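Non-structural protein 2 (Infectious bronchitis virus, PDB 7F52) is of unknown function but is one of the non-structural proteins of this gammacoronavirus, an elongated chain of helical and sheet regions that pairs with a second copy. Local coordinates at residues S451-K456 and G509-K514; E165-V170 and I184-I189; V369-G374 and F424-A429; R279-I284 and G293-G298; E125-R130 and S155-R160. All blocks are in the same frame, centred on the assembly; numbering follows the deposited sequence.

Contact 1 (S451-K456 and G509-K514)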
# COMPACT_ATOMS: atom_id res chain seq x y z
N SER A 451 47.20 18.33 6.63
CA SER A 451 48.48 18.24 5.90
C SER A 451 49.06 19.59 5.40
O SER A 451 50.23 19.67 5.01
CB SER A 451 48.35 17.27 4.72
OG SER A 451 47.54 17.81 3.70
N SER A 452 48.24 20.63 5.45
CA SER A 452 48.69 22.00 5.20
C SER A 452 48.16 22.99 6.24
O SER A 452 47.10 22.77 6.84
CB SER A 452 48.25 22.44 3.81
OG SER A 452 47.74 23.76 3.84
N LEU A 453 48.88 24.08 6.45
CA LEU A 453 48.38 25.14 7.31
C LEU A 453 47.54 26.11 6.49
O LEU A 453 48.02 26.70 5.52
CB LEU A 453 49.53 25.88 8.00
CG LEU A 453 49.07 27.01 8.93
CD1 LEU A 453 48.20 26.43 10.02
CD2 LEU A 453 50.25 27.80 9.53
N THR A 454 46.26 26.24 6.85
CA THR A 454 45.34 27.19 6.24
C THR A 454 44.44 27.74 7.34
O THR A 454 44.50 27.27 8.47
CB THR A 454 44.46 26.54 5.15
OG1 THR A 454 43.51 25.67 5.78
CG2 THR A 454 45.30 25.76 4.14
N GLU A 455 43.61 28.73 7.02
CA GLU A 455 42.82 29.35 8.08
C GLU A 455 41.59 28.50 8.47
O GLU A 455 41.08 28.66 9.59
CB GLU A 455 42.40 30.78 7.71
CG GLU A 455 40.96 30.95 7.23
CD GLU A 455 40.51 32.42 7.28
OE1 GLU A 455 40.49 32.99 8.40
OE2 GLU A 455 40.20 32.99 6.21
N LYS A 456 41.13 27.61 7.58
CA LYS A 456 40.02 26.72 7.92
C LYS A 456 40.57 25.51 8.66
O LYS A 456 39.91 24.93 9.53
CB LYS A 456 39.21 26.28 6.68
CG LYS A 456 39.73 25.04 5.95
CD LYS A 456 38.69 24.50 4.96
CE LYS A 456 39.27 23.43 4.00
NZ LYS A 456 39.67 22.15 4.66
N GLY A 509 56.14 31.37 3.67
CA GLY A 509 56.50 30.18 2.92
C GLY A 509 57.28 29.16 3.74
O GLY A 509 58.18 29.50 4.53
N GLY A 510 56.92 27.89 3.56
CA GLY A 510 57.62 26.78 4.20
C GLY A 510 57.61 26.79 5.72
O GLY A 510 58.43 26.12 6.35
N LEU A 511 56.68 27.55 6.31
CA LEU A 511 56.54 27.60 7.77
C LEU A 511 55.97 26.32 8.35
O LEU A 511 56.46 25.81 9.36
CB LEU A 511 55.63 28.75 8.20
CG LEU A 511 55.13 28.66 9.64
CD1 LEU A 511 56.28 28.72 10.64
CD2 LEU A 511 54.14 29.75 9.92
N PHE A 512 54.91 25.82 7.72
CA PHE A 512 54.24 24.62 8.23
C PHE A 512 55.21 23.45 8.19
O PHE A 512 55.34 22.69 9.16
CB PHE A 512 52.97 24.33 7.42
CG PHE A 512 52.17 23.18 7.97
CD1 PHE A 512 51.78 23.17 9.30
CD2 PHE A 512 51.80 22.11 7.15
CE1 PHE A 512 51.05 22.11 9.82
CE2 PHE A 512 51.07 21.06 7.65
CZ PHE A 512 50.70 21.06 9.00
N THR A 513 55.91 23.32 7.06
CA THR A 513 56.95 22.30 6.88
C THR A 513 57.98 22.41 8.00
O THR A 513 58.49 21.41 8.49
CB THR A 513 57.65 22.45 5.53
OG1 THR A 513 56.67 22.58 4.49
CG2 THR A 513 58.55 21.25 5.25
N LYS A 514 58.28 23.64 8.39
CA LYS A 514 59.13 23.85 9.53
C LYS A 514 58.48 23.21 10.75
O LYS A 514 59.12 22.39 11.41
CB LYS A 514 59.40 25.34 9.77
CG LYS A 514 60.43 25.95 8.83
CD LYS A 514 61.85 25.81 9.37
CE LYS A 514 62.87 26.03 8.27
NZ LYS A 514 62.30 26.95 7.24

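Contact 2 (E165-V170 and I184-I189)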
# COMPACT_ATOMS: atom_id res chain seq x y z
N GLU A 165 -20.28 -22.33 6.53
CA GLU A 165 -20.10 -21.28 5.53
C GLU A 165 -18.89 -20.40 5.87
O GLU A 165 -18.13 -20.00 5.00
CB GLU A 165 -21.38 -20.42 5.39
CG GLU A 165 -22.40 -20.98 4.39
CD GLU A 165 -23.82 -20.41 4.55
OE1 GLU A 165 -23.95 -19.16 4.63
OE2 GLU A 165 -24.80 -21.21 4.61
N VAL A 166 -18.72 -20.12 7.16
CA VAL A 166 -17.64 -19.29 7.66
C VAL A 166 -16.32 -20.05 7.63
O VAL A 166 -15.29 -19.50 7.25
CB VAL A 166 -17.96 -18.81 9.08
CG1 VAL A 166 -16.70 -18.44 9.84
CG2 VAL A 166 -18.95 -17.63 9.03
N THR A 167 -16.38 -21.33 7.97
CA THR A 167 -15.22 -22.22 7.87
C THR A 167 -14.68 -22.24 6.45
O THR A 167 -13.46 -22.13 6.25
CB THR A 167 -15.60 -23.65 8.32
OG1 THR A 167 -15.98 -23.61 9.69
CG2 THR A 167 -14.46 -24.63 8.15
N ALA A 168 -15.59 -22.35 5.47
CA ALA A 168 -15.22 -22.32 4.04
C ALA A 168 -14.52 -21.00 3.64
O ALA A 168 -13.55 -21.00 2.87
CB ALA A 168 -16.47 -22.54 3.17
N LYS A 169 -15.03 -19.88 4.14
CA LYS A 169 -14.42 -18.60 3.84
C LYS A 169 -13.04 -18.50 4.49
O LYS A 169 -12.11 -17.89 3.94
CB LYS A 169 -15.30 -17.46 4.33
CG LYS A 169 -16.50 -17.15 3.45
CD LYS A 169 -17.41 -16.18 4.16
CE LYS A 169 -18.40 -15.55 3.22
NZ LYS A 169 -19.15 -14.48 3.93
N VAL A 170 -12.89 -19.08 5.68
CA VAL A 170 -11.60 -18.98 6.35
C VAL A 170 -10.59 -19.83 5.59
O VAL A 170 -9.55 -19.32 5.20
CB VAL A 170 -11.71 -19.35 7.83
CG1 VAL A 170 -10.33 -19.53 8.45
CG2 VAL A 170 -12.49 -18.25 8.56
N ILE A 184 -5.87 -27.27 12.30
CA ILE A 184 -5.75 -26.53 13.55
C ILE A 184 -6.81 -25.43 13.57
O ILE A 184 -7.44 -25.20 14.60
CB ILE A 184 -4.32 -25.96 13.76
CG1 ILE A 184 -4.24 -25.17 15.05
CG2 ILE A 184 -3.90 -25.08 12.64
CD1 ILE A 184 -3.67 -25.99 16.21
N PHE A 185 -7.05 -24.82 12.41
CA PHE A 185 -8.10 -23.80 12.28
C PHE A 185 -9.52 -24.37 12.38
O PHE A 185 -10.41 -23.75 12.95
CB PHE A 185 -7.94 -23.03 10.95
CG PHE A 185 -7.12 -21.79 11.08
CD1 PHE A 185 -7.71 -20.57 11.40
CD2 PHE A 185 -5.73 -21.83 10.93
CE1 PHE A 185 -6.94 -19.43 11.54
CE2 PHE A 185 -4.95 -20.70 11.08
CZ PHE A 185 -5.55 -19.50 11.38
N LYS A 186 -9.74 -25.54 11.81
CA LYS A 186 -11.10 -26.03 11.77
C LYS A 186 -11.56 -26.52 13.17
O LYS A 186 -12.71 -26.29 13.56
CB LYS A 186 -11.26 -27.13 10.73
CG LYS A 186 -12.73 -27.47 10.55
CD LYS A 186 -12.92 -28.72 9.73
CE LYS A 186 -14.33 -29.24 9.85
NZ LYS A 186 -14.25 -30.67 9.48
N GLN A 187 -10.66 -27.18 13.90
CA GLN A 187 -10.95 -27.60 15.27
C GLN A 187 -11.32 -26.44 16.17
O GLN A 187 -12.30 -26.53 16.92
CB GLN A 187 -9.75 -28.33 15.88
CG GLN A 187 -9.66 -29.80 15.55
CD GLN A 187 -8.22 -30.29 15.51
OE1 GLN A 187 -7.29 -29.58 15.91
NE2 GLN A 187 -8.02 -31.51 15.01
N GLN A 188 -10.54 -25.35 16.10
CA GLN A 188 -10.79 -24.19 16.95
C GLN A 188 -12.10 -23.54 16.58
O GLN A 188 -12.85 -23.08 17.44
CB GLN A 188 -9.67 -23.15 16.85
CG GLN A 188 -8.33 -23.64 17.34
CD GLN A 188 -8.44 -24.35 18.67
OE1 GLN A 188 -9.20 -23.93 19.55
NE2 GLN A 188 -7.72 -25.45 18.81
N ILE A 189 -12.36 -23.49 15.27
CA ILE A 189 -13.59 -22.88 14.78
C ILE A 189 -14.79 -23.70 15.29
O ILE A 189 -15.73 -23.13 15.85
CB ILE A 189 -13.58 -22.77 13.24
CG1 ILE A 189 -12.75 -21.57 12.80
CG2 ILE A 189 -15.00 -22.66 12.67
CD1 ILE A 189 -12.40 -21.58 11.31

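Contact 3 (V369-G374 and F424-A429)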
# COMPACT_ATOMS: atom_id res chain seq x y z
N VAL A 369 36.48 -4.29 11.02
CA VAL A 369 37.74 -3.84 10.42
C VAL A 369 38.98 -4.40 11.13
O VAL A 369 39.13 -4.27 12.36
CB VAL A 369 37.83 -2.32 10.45
CG1 VAL A 369 39.03 -1.85 9.65
CG2 VAL A 369 36.53 -1.73 9.91
N CYS A 370 39.85 -5.05 10.37
CA CYS A 370 41.07 -5.60 10.94
C CYS A 370 42.24 -4.60 10.92
O CYS A 370 42.65 -4.17 9.84
CB CYS A 370 41.46 -6.87 10.19
SG CYS A 370 43.04 -7.52 10.75
N LEU A 371 42.76 -4.23 12.09
CA LEU A 371 43.97 -3.38 12.17
C LEU A 371 45.25 -4.21 12.08
O LEU A 371 45.88 -4.50 13.09
CB LEU A 371 43.99 -2.57 13.46
CG LEU A 371 42.78 -1.65 13.60
CD1 LEU A 371 42.72 -0.99 14.97
CD2 LEU A 371 42.80 -0.60 12.49
N SER A 372 45.63 -4.56 10.86
CA SER A 372 46.76 -5.46 10.61
C SER A 372 48.11 -5.00 11.18
O SER A 372 48.95 -5.83 11.53
CB SER A 372 46.89 -5.69 9.11
OG SER A 372 47.60 -6.89 8.86
N ASP A 373 48.33 -3.70 11.26
CA ASP A 373 49.61 -3.20 11.75
C ASP A 373 49.42 -2.40 13.02
O ASP A 373 50.18 -1.49 13.33
CB ASP A 373 50.29 -2.37 10.66
CG ASP A 373 50.78 -3.23 9.49
OD1 ASP A 373 51.35 -4.31 9.77
OD2 ASP A 373 50.58 -2.83 8.31
N GLY A 374 48.38 -2.76 13.77
CA GLY A 374 48.08 -2.10 15.02
C GLY A 374 47.47 -0.72 14.83
O GLY A 374 47.14 -0.33 13.71
N PHE A 424 37.58 -6.26 5.58
CA PHE A 424 37.90 -4.80 5.46
C PHE A 424 39.07 -4.47 6.37
O PHE A 424 38.87 -4.34 7.57
CB PHE A 424 36.70 -4.05 6.04
CG PHE A 424 36.39 -2.77 5.31
CD1 PHE A 424 37.38 -1.85 5.04
CD2 PHE A 424 35.11 -2.49 4.87
CE1 PHE A 424 37.10 -0.68 4.36
CE2 PHE A 424 34.82 -1.32 4.20
CZ PHE A 424 35.82 -0.41 3.94
N THR A 425 40.26 -4.33 5.81
CA THR A 425 41.41 -4.09 6.70
C THR A 425 42.03 -2.72 6.47
O THR A 425 42.11 -2.29 5.34
CB THR A 425 42.43 -5.22 6.53
OG1 THR A 425 43.75 -4.71 6.67
CG2 THR A 425 42.31 -5.90 5.19
N LEU A 426 42.57 -2.15 7.56
CA LEU A 426 43.35 -0.91 7.53
C LEU A 426 44.71 -1.58 7.63
O LEU A 426 44.79 -2.76 7.99
CB LEU A 426 42.80 0.15 8.49
CG LEU A 426 41.59 1.01 8.12
CD1 LEU A 426 41.39 2.08 9.20
CD2 LEU A 426 41.74 1.66 6.78
N ALA A 427 45.77 -0.85 7.31
CA ALA A 427 47.12 -1.44 7.37
C ALA A 427 48.02 -0.21 7.50
O ALA A 427 47.55 0.91 7.64
CB ALA A 427 47.67 -2.39 6.33
N LYS A 428 49.33 -0.44 7.46
CA LYS A 428 50.33 0.63 7.58
C LYS A 428 50.38 1.72 6.51
O LYS A 428 51.15 2.67 6.60
CB LYS A 428 51.73 0.08 7.33
CG LYS A 428 52.82 0.84 8.06
CD LYS A 428 54.20 0.34 7.67
CE LYS A 428 54.20 -1.15 7.36
NZ LYS A 428 55.56 -1.60 6.93
N ALA A 429 49.53 1.56 5.50
CA ALA A 429 49.48 2.47 4.37
C ALA A 429 48.13 3.14 4.53
O ALA A 429 47.49 3.50 3.54
CB ALA A 429 49.60 1.83 2.99

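Contact 4 (R279-I284 and G293-G298)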
# COMPACT_ATOMS: atom_id res chain seq x y z
N ARG A 279 7.49 -17.70 2.68
CA ARG A 279 7.94 -19.02 2.32
C ARG A 279 9.48 -19.00 2.33
O ARG A 279 10.08 -18.00 1.92
CB ARG A 279 7.35 -19.37 0.97
CG ARG A 279 7.86 -20.63 0.35
CD ARG A 279 7.24 -20.81 -1.03
NE ARG A 279 5.98 -20.06 -1.22
CZ ARG A 279 5.20 -20.18 -2.30
NH1 ARG A 279 5.55 -21.03 -3.27
NH2 ARG A 279 4.07 -19.49 -2.42
N ILE A 280 10.11 -20.05 2.85
CA ILE A 280 11.57 -20.13 2.86
C ILE A 280 12.05 -20.86 1.61
O ILE A 280 11.87 -22.08 1.47
CB ILE A 280 12.13 -20.85 4.10
CG1 ILE A 280 11.72 -20.14 5.39
CG2 ILE A 280 13.68 -20.95 4.02
CD1 ILE A 280 11.71 -21.07 6.60
N VAL A 281 12.67 -20.12 0.71
CA VAL A 281 13.16 -20.73 -0.51
C VAL A 281 14.62 -21.13 -0.38
O VAL A 281 15.47 -20.34 0.06
CB VAL A 281 12.98 -19.81 -1.71
CG1 VAL A 281 13.55 -20.47 -2.95
CG2 VAL A 281 11.49 -19.49 -1.89
N GLU A 282 14.89 -22.36 -0.79
CA GLU A 282 16.18 -23.00 -0.70
C GLU A 282 16.88 -22.99 -2.07
O GLU A 282 16.22 -23.01 -3.11
CB GLU A 282 15.99 -24.43 -0.20
CG GLU A 282 15.75 -24.49 1.30
CD GLU A 282 15.05 -25.77 1.73
OE1 GLU A 282 14.09 -26.18 1.04
OE2 GLU A 282 15.46 -26.35 2.75
N ASN A 283 18.21 -22.93 -2.04
CA ASN A 283 19.05 -22.88 -3.25
C ASN A 283 18.69 -21.80 -4.27
O ASN A 283 18.45 -22.09 -5.44
CB ASN A 283 19.05 -24.23 -3.96
CG ASN A 283 19.94 -25.24 -3.27
OD1 ASN A 283 19.46 -26.24 -2.73
ND2 ASN A 283 21.25 -24.98 -3.26
N ILE A 284 18.68 -20.55 -3.82
CA ILE A 284 18.30 -19.45 -4.70
C ILE A 284 19.42 -19.12 -5.69
O ILE A 284 20.60 -19.32 -5.40
CB ILE A 284 17.93 -18.19 -3.88
CG1 ILE A 284 19.15 -17.60 -3.17
CG2 ILE A 284 16.82 -18.51 -2.88
CD1 ILE A 284 18.81 -16.43 -2.29
N GLY A 293 16.41 -17.86 0.57
CA GLY A 293 15.73 -16.59 0.41
C GLY A 293 14.30 -16.71 0.90
O GLY A 293 13.82 -17.80 1.19
N PHE A 294 13.62 -15.57 0.97
CA PHE A 294 12.25 -15.52 1.40
C PHE A 294 11.32 -15.11 0.25
O PHE A 294 11.69 -14.26 -0.59
CB PHE A 294 12.08 -14.55 2.56
CG PHE A 294 12.87 -14.91 3.77
CD1 PHE A 294 13.20 -16.23 4.02
CD2 PHE A 294 13.25 -13.95 4.68
CE1 PHE A 294 13.93 -16.58 5.15
CE2 PHE A 294 13.98 -14.29 5.81
CZ PHE A 294 14.32 -15.60 6.04
N GLU A 295 10.13 -15.72 0.25
CA GLU A 295 9.04 -15.35 -0.64
C GLU A 295 7.73 -15.11 0.12
O GLU A 295 7.05 -16.03 0.54
CB GLU A 295 8.81 -16.43 -1.69
CG GLU A 295 7.79 -16.02 -2.75
CD GLU A 295 7.45 -17.16 -3.70
OE1 GLU A 295 8.36 -17.64 -4.42
OE2 GLU A 295 6.27 -17.58 -3.70
N VAL A 296 7.39 -13.85 0.30
CA VAL A 296 6.18 -13.44 1.00
C VAL A 296 4.87 -14.08 0.42
O VAL A 296 4.64 -14.08 -0.80
CB VAL A 296 6.17 -11.86 0.99
CG1 VAL A 296 5.02 -11.27 0.24
CG2 VAL A 296 6.23 -11.31 2.40
N VAL A 297 4.05 -14.67 1.29
CA VAL A 297 2.72 -15.22 0.90
C VAL A 297 1.54 -14.52 1.58
O VAL A 297 1.65 -13.99 2.68
CB VAL A 297 2.56 -16.72 1.24
CG1 VAL A 297 3.65 -17.55 0.58
CG2 VAL A 297 2.58 -16.93 2.77
N GLY A 298 0.38 -14.56 0.92
CA GLY A 298 -0.81 -13.94 1.47
C GLY A 298 -0.67 -12.45 1.70
O GLY A 298 0.08 -11.78 1.00

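Contact 5 (E125-R130 and S155-R160)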
# COMPACT_ATOMS: atom_id res chain seq x y z
N GLU A 125 -28.88 -33.64 17.00
CA GLU A 125 -29.02 -34.25 15.68
C GLU A 125 -30.27 -33.73 15.01
O GLU A 125 -30.28 -33.47 13.80
CB GLU A 125 -29.06 -35.78 15.77
CG GLU A 125 -27.73 -36.41 16.15
CD GLU A 125 -27.41 -36.22 17.63
OE1 GLU A 125 -28.34 -35.85 18.39
OE2 GLU A 125 -26.24 -36.44 18.03
N ALA A 126 -31.33 -33.56 15.79
CA ALA A 126 -32.57 -33.05 15.22
C ALA A 126 -32.29 -31.62 14.72
O ALA A 126 -32.54 -31.29 13.56
CB ALA A 126 -33.74 -33.11 16.26
N LEU A 127 -31.72 -30.79 15.59
CA LEU A 127 -31.39 -29.41 15.25
C LEU A 127 -30.50 -29.28 14.01
O LEU A 127 -30.75 -28.41 13.14
CB LEU A 127 -30.72 -28.75 16.44
CG LEU A 127 -31.62 -28.48 17.65
CD1 LEU A 127 -30.78 -28.30 18.89
CD2 LEU A 127 -32.47 -27.27 17.41
N ASP A 128 -29.47 -30.12 13.89
CA ASP A 128 -28.61 -30.03 12.69
C ASP A 128 -29.39 -30.48 11.47
O ASP A 128 -29.26 -29.90 10.40
CB ASP A 128 -27.33 -30.85 12.80
CG ASP A 128 -26.35 -30.31 13.86
OD1 ASP A 128 -26.34 -29.08 14.17
OD2 ASP A 128 -25.58 -31.13 14.38
N VAL A 129 -30.21 -31.51 11.62
CA VAL A 129 -31.05 -31.98 10.52
C VAL A 129 -31.98 -30.87 10.01
O VAL A 129 -32.09 -30.67 8.80
CB VAL A 129 -31.90 -33.19 10.94
N ARG A 130 -32.63 -30.15 10.92
CA ARG A 130 -33.46 -29.03 10.49
C ARG A 130 -32.61 -27.94 9.80
O ARG A 130 -32.98 -27.42 8.73
CB ARG A 130 -34.23 -28.42 11.67
CG ARG A 130 -35.44 -27.62 11.20
CD ARG A 130 -36.46 -28.64 10.69
NE ARG A 130 -37.40 -28.15 9.68
CZ ARG A 130 -37.16 -28.18 8.37
NH1 ARG A 130 -36.00 -28.62 7.91
NH2 ARG A 130 -38.09 -27.74 7.53
N SER A 155 -33.82 -18.79 15.78
CA SER A 155 -32.57 -18.14 15.32
C SER A 155 -31.33 -18.91 15.79
O SER A 155 -30.30 -18.71 15.21
CB SER A 155 -32.52 -16.73 15.75
OG SER A 155 -31.93 -16.65 17.02
N SER A 156 -31.40 -19.77 16.79
CA SER A 156 -30.16 -20.48 17.16
C SER A 156 -30.04 -21.78 16.36
O SER A 156 -29.00 -22.42 16.45
CB SER A 156 -30.11 -20.74 18.61
OG SER A 156 -29.43 -19.70 19.28
N MET A 157 -31.08 -22.12 15.60
CA MET A 157 -31.10 -23.38 14.82
C MET A 157 -30.61 -23.11 13.40
O MET A 157 -29.88 -23.93 12.89
CB MET A 157 -32.52 -23.95 14.76
CG MET A 157 -32.65 -25.18 13.90
SD MET A 157 -33.03 -24.77 12.21
CE MET A 157 -34.36 -23.61 12.46
N ALA A 158 -31.00 -22.00 12.79
CA ALA A 158 -30.59 -21.81 11.38
C ALA A 158 -29.17 -21.26 11.32
O ALA A 158 -28.51 -21.38 10.31
CB ALA A 158 -31.57 -20.91 10.68
N MET A 159 -28.78 -20.59 12.40
CA MET A 159 -27.46 -19.96 12.50
C MET A 159 -26.48 -21.11 12.45
O MET A 159 -25.31 -20.89 12.19
CB MET A 159 -27.31 -19.17 13.80
CG MET A 159 -27.53 -17.69 13.63
SD MET A 159 -27.60 -16.78 15.17
CE MET A 159 -27.07 -18.06 16.28
N ARG A 160 -26.99 -22.32 12.64
CA ARG A 160 -26.09 -23.46 12.55
C ARG A 160 -25.57 -23.69 11.13
O ARG A 160 -24.44 -24.18 10.96
CB ARG A 160 -26.76 -24.71 13.10
CG ARG A 160 -27.17 -24.57 14.55
CD ARG A 160 -28.13 -25.70 14.96
NE ARG A 160 -27.41 -26.88 15.43
CZ ARG A 160 -27.17 -27.14 16.71
NH1 ARG A 160 -27.61 -26.32 17.65
NH2 ARG A 160 -26.49 -28.23 17.04

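Contact 1 (S451-K456 and G509-K514)
With CG anti to the backbone N (chi1 -175°), F512 sends its ring out from the first turn of helix 511-519 onto the backbone of S451-L453, extended at S452 and L453. L453 has the same torsion (chi1 -180°), and its CB meets F512 CD1 at 3.8 Å. Peptide atoms lie over one face of the ring: L453 N stands 3.6 Å above the plane of the F512 ring, with S452 C beside it, both displaced toward the rim. S451 O instead lies in the ring plane at the edge, 3.1 Å from F512 CE2. One run of backbone therefore covers a face and one edge of the ring, in van der Waals contact. Further along, the methyls L453 CD2 and L511 CD2 meet more loosely, at 4.4 Å. The contact joins the loop that leads into one helix to the first turn of another. G510 is the N-cap residue of helix 511-519, and K514 N bonds to G510 O (3.2 Å). T454, right after L453, is the N-cap of helix 455-467, its OG1 bonded to S457 N. Helix 478-491 also packs here, A482 touching F512 and I486 touching L453, while I505 of helix 497-505 touches both L453 and L511.

Contact 2 (E165-V170 and I184-I189)
The F185 ring, the flat group of this contact, is met on the slant: V170 CG1 comes within 4.1 Å of F185 CD1, the two side chains crossing at about a right angle. The F185 side chain also touches V250, L233 and V235, as well as M171 and L174 further along the helix of V170. The motif is a helical hairpin, helices 161-174 and 182-197 following each other in the chain and running antiparallel, with axes 10.7 Å apart at closest approach and N-to-C directions at 153°. I189, buried, points from its helix toward helix 161-174. Its CD1 and V170 CG1 meet tip to tip at 4.1 Å, and I246 of helix 244-255 packs on the same isoleucine. Toward the exposed side, K186 runs outward as an extended chain (chi1 -171°), so that its aliphatic start, CG, lies 4.1 Å from T167 CG2 while its amine is carried away from the interface. The contact across the helices is otherwise apolar, and the one polar side-chain atom in it is satisfied within its own helix: T167 OG1 is hydrogen-bonded to V163 O, and the same oxygen lies 3.3 Å from the methyl carbon I189 CG2.

Contact 3 (V369-G374 and F424-A429)
V369, L371 and L426 make the close, buried side of this contact. V369 CG1 lies 4.1 Å from L426 CG, and the L371 side chain runs alongside that of L426, its CD2 4.1 Å from L426 CB. I379 touches both leucines, and V435 and L438 of helix 432-439 cover L426. The backbones are stitched in parallel register: C370 donates its N to F424 O at 3.1 Å, and C370 O receives L426 N at 3.0 Å. This is a parallel strand pair in a mixed sheet, joined by a long connection that holds helices 377-390 and 394-403 and strands 407-409 and 412-415; strand 412-415 bonds to V369 and L371 from the other edge. Beyond L426 the pairing slackens, and S372 N reaches L426 O by only a weak bond of 3.5 Å. On the other face, where T425 is exposed and C370 partly so, the side chains meet through C370 CB and T425 CB, while T425 OG1 bonds to O of the next residue, L426, from 48° out of that carbonyl's plane. Past the strand ends, the type I turn L371-G374, with S372 and D373 exposed, presents D373, whose OD2 takes K428 N at 2.8 Å with its anti lone pair. K428 NZ stays 5.3 Å from D373 OD2.

Contact 4 (R279-I284 and G293-G298)
R279, G293 and E295 bury the most surface in this beta hairpin of strands 276-281 and 293-297, the latter an outermost strand of a four-stranded antiparallel sheet. R279 and E295 form a hydrogen-bonded pair: R279 N gives to E295 O at 2.7 Å, nearly straight (172°), and E295 N gives to R279 O at 2.8 Å. Their side chains leave the same face of the sheet side by side. E295, CG anti to its N and the chain extended, stretches along R279, whose own chain bends at chi3 (-21°) and turns one face of the guanidinium to E295 OE2. E295 OE2 lies 3.1 Å above the guanidinium plane, over its centre, and 3.2 Å from R279 NH2, with the two planes 46° apart. At the guanidinium edge, in plane, V297 CG1 lies 3.6 Å from R279 NH2. G293 pairs with V281 by two bonds, V281 N to G293 O at 2.6 Å and G293 N to V281 O at 2.7 Å, and I284 CG2 packs against G293. On the opposite face the I280 and F294 side chains lie side by side, I280 CG1 nearest F294 CE1, and the F294 ring also meets H337. G355 of the second subunit packs on E295. No N-H of R279 points at the carboxylate, so the salt bridge rests on charge alone, and directional bonding across this pair of strands belongs to the backbone.

Contact 5 (E125-R130 and S155-R160)
D128 and R160 form a salt bridge in which one oxygen takes two donors. R160 grips D128 OD1 side-on, NE at 2.8 Å (155°) and NH2 at 3.0 Å. OD1 lies in the guanidinium plane, but the carboxylate is turned about 45° from it: NE comes nearly along the C-O axis, whereas NH2 arrives from above the carboxylate plane, both on the same face. The bend of R160 at chi3 (88°) carries the guanidinium round to this position, and the paired donors should fix its rotation. One face of that group rests on L127, whose CB sits 3.8 Å above the plane, over its centre, while L127 CD1 is 3.9 Å from R160 NH1. R160 also touches V124 and A131, so its side chain reaches residues on successive turns of helix 124-137. The setting is all-helical packing: helix 124-137 receives the chain around the end of helix 152-158, with helix 140-147 between them in sequence. Deeper in, M157 CG approaches L127 O at 3.8 Å and L127 CD2 at 4.1 Å. Bent at chi2 and chi3, M157 then turns its sulfur onto the aliphatic part of R130, with SD 3.9 Å from R130 CG. W120 packs on both L127 and R130, and F200 on L127.

How the contacts relate
From the N terminus the contacts follow in series, and none nests or crosses another. Contact 5 closes first, bringing the end of helix 152-158 back to helix 124-137 across a helical loop. Helix 161-174 follows directly and enters contact 2, a short hairpin with centre about 18 Å from that of contact 5. Contact 4 closes the tightest loop, eight residues, in the four-stranded sheet, and reaches the second subunit. Contact 3 then ties strand 424-426 to strand 357-371 over a loop of 49 residues, and contact 1 sets the loop before helix 455-467 on the first turn of helix 511-519, over 52 residues. Centres of contacts 1 and 5 lie about 97 Å apart, on opposite sides of the chain's centre.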